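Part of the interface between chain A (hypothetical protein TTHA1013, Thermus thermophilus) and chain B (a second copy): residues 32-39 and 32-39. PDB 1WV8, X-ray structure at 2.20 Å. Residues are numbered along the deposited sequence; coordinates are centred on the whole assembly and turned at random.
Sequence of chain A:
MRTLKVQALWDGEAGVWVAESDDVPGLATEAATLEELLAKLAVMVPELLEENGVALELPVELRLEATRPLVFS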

ATOM      1  N   ALA A  32      -5.928 -10.224  -9.010  1.00 35.52           N
ATOM      2  CA  ALA A  32      -6.095 -11.183  -7.922  1.00 38.47           C
ATOM      3  C   ALA A  32      -5.170 -10.935  -6.732  1.00 35.61           C
ATOM      4  O   ALA A  32      -5.524 -11.237  -5.601  1.00 34.45           O
ATOM      5  CB  ALA A  32      -5.886 -12.602  -8.449  1.00 37.71           C
ATOM      6  N   THR A  33      -3.975 -10.409  -6.972  1.00 42.09           N
ATOM      7  CA  THR A  33      -3.058 -10.144  -5.861  1.00 41.49           C
ATOM      8  C   THR A  33      -2.540  -8.722  -5.928  1.00 29.43           C
ATOM      9  O   THR A  33      -2.648  -8.067  -6.956  1.00 36.25           O
ATOM     10  CB  THR A  33      -1.834 -11.072  -5.884  1.00 46.75           C
ATOM     11  OG1 THR A  33      -0.983 -10.699  -6.974  1.00 42.88           O
ATOM     12  CG2 THR A  33      -2.264 -12.523  -6.042  1.00 39.43           C
ATOM     13  N   LEU A  34      -1.975  -8.244  -4.827  1.00 31.79           N
ATOM     14  CA  LEU A  34      -1.439  -6.893  -4.796  1.00 26.47           C
ATOM     15  C   LEU A  34      -0.172  -6.781  -5.671  1.00 38.38           C
ATOM     16  O   LEU A  34       0.085  -5.735  -6.270  1.00 34.69           O
ATOM     17  CB  LEU A  34      -1.150  -6.501  -3.353  1.00 30.48           C
ATOM     18  CG  LEU A  34      -2.426  -6.226  -2.559  1.00 38.68           C
ATOM     19  CD1 LEU A  34      -2.108  -6.161  -1.085  1.00 35.06           C
ATOM     20  CD2 LEU A  34      -3.051  -4.913  -3.039  1.00 29.52           C
ATOM     21  N   GLU A  35       0.607  -7.860  -5.759  1.00 27.15           N
ATOM     22  CA  GLU A  35       1.812  -7.840  -6.590  1.00 42.07           C
ATOM     23  C   GLU A  35       1.412  -7.577  -8.040  1.00 42.42           C
ATOM     24  O   GLU A  35       1.953  -6.676  -8.689  1.00 44.96           O
ATOM     25  CB  GLU A  35       2.562  -9.173  -6.490  1.00 46.18           C
ATOM     26  CG  GLU A  35       3.355  -9.390  -5.193  1.00 56.06           C
ATOM     27  CD  GLU A  35       2.496  -9.420  -3.929  1.00 66.49           C
ATOM     28  OE1 GLU A  35       1.382  -9.996  -3.958  1.00 65.75           O
ATOM     29  OE2 GLU A  35       2.946  -8.879  -2.896  1.00 49.31           O
ATOM     30  N   GLU A  36       0.460  -8.366  -8.537  1.00 38.69           N
ATOM     31  CA  GLU A  36      -0.045  -8.228  -9.902  1.00 42.35           C
ATOM     32  C   GLU A  36      -0.681  -6.852 -10.135  1.00 38.30           C
ATOM     33  O   GLU A  36      -0.543  -6.261 -11.210  1.00 40.49           O
ATOM     34  CB  GLU A  36      -1.084  -9.315 -10.196  1.00 49.16           C
ATOM     35  CG  GLU A  36      -0.557 -10.733 -10.116  1.00 65.46           C
ATOM     36  CD  GLU A  36      -1.642 -11.767 -10.345  1.00 76.05           C
ATOM     37  OE1 GLU A  36      -2.351 -11.662 -11.368  1.00 91.71           O
ATOM     38  OE2 GLU A  36      -1.785 -12.682  -9.507  1.00 83.07           O
ATOM     39  N   LEU A  37      -1.393  -6.346  -9.137  1.00 32.59           N
ATOM     40  CA  LEU A  37      -2.007  -5.034  -9.266  1.00 24.79           C
ATOM     41  C   LEU A  37      -0.888  -4.013  -9.485  1.00 40.13           C
ATOM     42  O   LEU A  37      -1.029  -3.085 -10.288  1.00 32.77           O
ATOM     43  CB  LEU A  37      -2.769  -4.669  -7.998  1.00 37.50           C
ATOM     44  CG  LEU A  37      -4.083  -3.877  -8.087  1.00 36.02           C
ATOM     45  CD1 LEU A  37      -4.088  -2.916  -6.940  1.00 33.11           C
ATOM     46  CD2 LEU A  37      -4.232  -3.110  -9.389  1.00 40.12           C
ATOM     47  N   LEU A  38       0.221  -4.182  -8.763  1.00 38.22           N
ATOM     48  CA  LEU A  38       1.357  -3.265  -8.898  1.00 39.67           C
ATOM     49  C   LEU A  38       1.922  -3.361 -10.299  1.00 34.67           C
ATOM     50  O   LEU A  38       2.131  -2.352 -10.958  1.00 37.56           O
ATOM     51  CB  LEU A  38       2.464  -3.599  -7.899  1.00 33.26           C
ATOM     52  CG  LEU A  38       2.487  -2.771  -6.615  1.00 39.98           C
ATOM     53  CD1 LEU A  38       3.506  -3.343  -5.649  1.00 45.01           C
ATOM     54  CD2 LEU A  38       2.803  -1.322  -6.946  1.00 28.15           C
ATOM     55  N   ALA A  39       2.175  -4.587 -10.736  1.00 42.85           N
ATOM     56  CA  ALA A  39       2.703  -4.825 -12.069  1.00 46.51           C
ATOM     57  C   ALA A  39       1.828  -4.112 -13.101  1.00 51.39           C
ATOM     58  O   ALA A  39       2.317  -3.289 -13.885  1.00 50.35           O
ATOM     59  CB  ALA A  39       2.742  -6.323 -12.351  1.00 36.18           C
TER
ATOM     60  N   ALA B  32       6.700 -13.020   2.533  1.00 35.52           N
ATOM     61  CA  ALA B  32       6.907 -13.268   1.109  1.00 38.47           C
ATOM     62  C   ALA B  32       5.948 -12.498   0.202  1.00 35.61           C
ATOM     63  O   ALA B  32       6.300 -12.150  -0.915  1.00 34.45           O
ATOM     64  CB  ALA B  32       6.795 -14.765   0.823  1.00 37.71           C
ATOM     65  N   THR B  33       4.727 -12.246   0.659  1.00 42.09           N
ATOM     66  CA  THR B  33       3.776 -11.502  -0.171  1.00 41.49           C
ATOM     67  C   THR B  33       3.173 -10.355   0.612  1.00 29.43           C
ATOM     68  O   THR B  33       3.259 -10.320   1.833  1.00 36.25           O
ATOM     69  CB  THR B  33       2.613 -12.382  -0.652  1.00 46.75           C
ATOM     70  OG1 THR B  33       1.760 -12.680   0.460  1.00 42.88           O
ATOM     71  CG2 THR B  33       3.134 -13.677  -1.259  1.00 39.43           C
ATOM     72  N   LEU B  34       2.562  -9.412  -0.092  1.00 31.79           N
ATOM     73  CA  LEU B  34       1.943  -8.275   0.570  1.00 26.47           C
ATOM     74  C   LEU B  34       0.686  -8.710   1.354  1.00 38.38           C
ATOM     75  O   LEU B  34       0.376  -8.143   2.403  1.00 34.69           O
ATOM     76  CB  LEU B  34       1.606  -7.213  -0.468  1.00 30.48           C
ATOM     77  CG  LEU B  34       2.848  -6.489  -0.984  1.00 38.68           C
ATOM     78  CD1 LEU B  34       2.502  -5.693  -2.218  1.00 35.06           C
ATOM     79  CD2 LEU B  34       3.399  -5.578   0.116  1.00 29.52           C
ATOM     80  N   GLU B  35      -0.023  -9.725   0.859  1.00 27.15           N
ATOM     81  CA  GLU B  35      -1.213 -10.211   1.560  1.00 42.07           C
ATOM     82  C   GLU B  35      -0.805 -10.711   2.944  1.00 42.42           C
ATOM     83  O   GLU B  35      -1.389 -10.310   3.956  1.00 44.96           O
ATOM     84  CB  GLU B  35      -1.881 -11.344   0.773  1.00 46.18           C
ATOM     85  CG  GLU B  35      -2.681 -10.908  -0.463  1.00 56.06           C
ATOM     86  CD  GLU B  35      -1.843 -10.229  -1.546  1.00 66.49           C
ATOM     87  OE1 GLU B  35      -0.696 -10.666  -1.799  1.00 65.75           O
ATOM     88  OE2 GLU B  35      -2.344  -9.260  -2.158  1.00 49.31           O
ATOM     89  N   GLU B  36       0.202 -11.583   2.978  1.00 38.69           N
ATOM     90  CA  GLU B  36       0.721 -12.139   4.227  1.00 42.35           C
ATOM     91  C   GLU B  36       1.275 -11.045   5.148  1.00 38.30           C
ATOM     92  O   GLU B  36       1.120 -11.104   6.371  1.00 40.49           O
ATOM     93  CB  GLU B  36       1.830 -13.156   3.935  1.00 49.16           C
ATOM     94  CG  GLU B  36       1.390 -14.358   3.125  1.00 65.46           C
ATOM     95  CD  GLU B  36       2.540 -15.292   2.805  1.00 76.05           C
ATOM     96  OE1 GLU B  36       3.259 -15.687   3.746  1.00 91.71           O
ATOM     97  OE2 GLU B  36       2.725 -15.632   1.616  1.00 83.07           O
ATOM     98  N   LEU B  37       1.937 -10.054   4.567  1.00 32.59           N
ATOM     99  CA  LEU B  37       2.472  -8.962   5.366  1.00 24.79           C
ATOM    100  C   LEU B  37       1.296  -8.272   6.062  1.00 40.13           C
ATOM    101  O   LEU B  37       1.393  -7.886   7.231  1.00 32.77           O
ATOM    102  CB  LEU B  37       3.188  -7.948   4.482  1.00 37.50           C
ATOM    103  CG  LEU B  37       4.452  -7.238   4.990  1.00 36.02           C
ATOM    104  CD1 LEU B  37       4.378  -5.824   4.505  1.00 33.11           C
ATOM    105  CD2 LEU B  37       4.576  -7.246   6.504  1.00 40.12           C
ATOM    106  N   LEU B  38       0.187  -8.112   5.337  1.00 38.22           N
ATOM    107  CA  LEU B  38      -1.000  -7.468   5.907  1.00 39.67           C
ATOM    108  C   LEU B  38      -1.535  -8.309   7.047  1.00 34.67           C
ATOM    109  O   LEU B  38      -1.794  -7.800   8.129  1.00 37.56           O
ATOM    110  CB  LEU B  38      -2.102  -7.306   4.861  1.00 33.26           C
ATOM    111  CG  LEU B  38      -2.198  -5.937   4.189  1.00 39.98           C
ATOM    112  CD1 LEU B  38      -3.196  -5.989   3.049  1.00 45.01           C
ATOM    113  CD2 LEU B  38      -2.597  -4.890   5.214  1.00 28.15           C
ATOM    114  N   ALA B  39      -1.704  -9.598   6.785  1.00 42.85           N
ATOM    115  CA  ALA B  39      -2.194 -10.522   7.793  1.00 46.51           C
ATOM    116  C   ALA B  39      -1.346 -10.392   9.059  1.00 51.39           C
ATOM    117  O   ALA B  39      -1.872 -10.125  10.148  1.00 50.35           O
ATOM    118  CB  ALA B  39      -2.135 -11.949   7.260  1.00 36.18           C
TER

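The two stretches are related by an exact two-fold axis, so each contact occurs twice or lies across the axis. A helix begins at Leu A34 and at Leu B34. The helices meet near their N-terminal ends, with Leu A34 CA and Leu B34 CA 6.5 Å apart. Their N-to-C directions differ by 128°, and the axes come no closer than 11.1 Å.

Two hydrogen bonds join the two stretches. Leu A34 N donates to Glu B35 OE2 at 2.9 Å, and Leu B34 N donates to Glu A35 OE2 at the same distance. The first turn of a helix has backbone NH groups without a partner from an earlier turn, and here a carboxylate from the other copy accepts from one. CA-to-CB of Glu A35 points sideways, but the side chain bends at chi2 (p) and its end comes nearer.

Thr A33 and Thr B33 each cap their own helix: Glu A36 N donates to Thr A33 OG1 at 3.2 Å.

Apolar contacts lie alongside. The CA-to-CB bonds of Leu A34 and Leu B34 point toward the other stretch, and Leu A34 CB lies 3.9 Å from Leu B34 CD1. Leu A34 CD1 also meets Leu B38 CD1 at 4.3 Å.

One contact looks unfavourable. Glu A35 OE1 and Glu B35 OE1 are 3.1 Å apart, two acceptors of like charge that are not hydrogen-bonded.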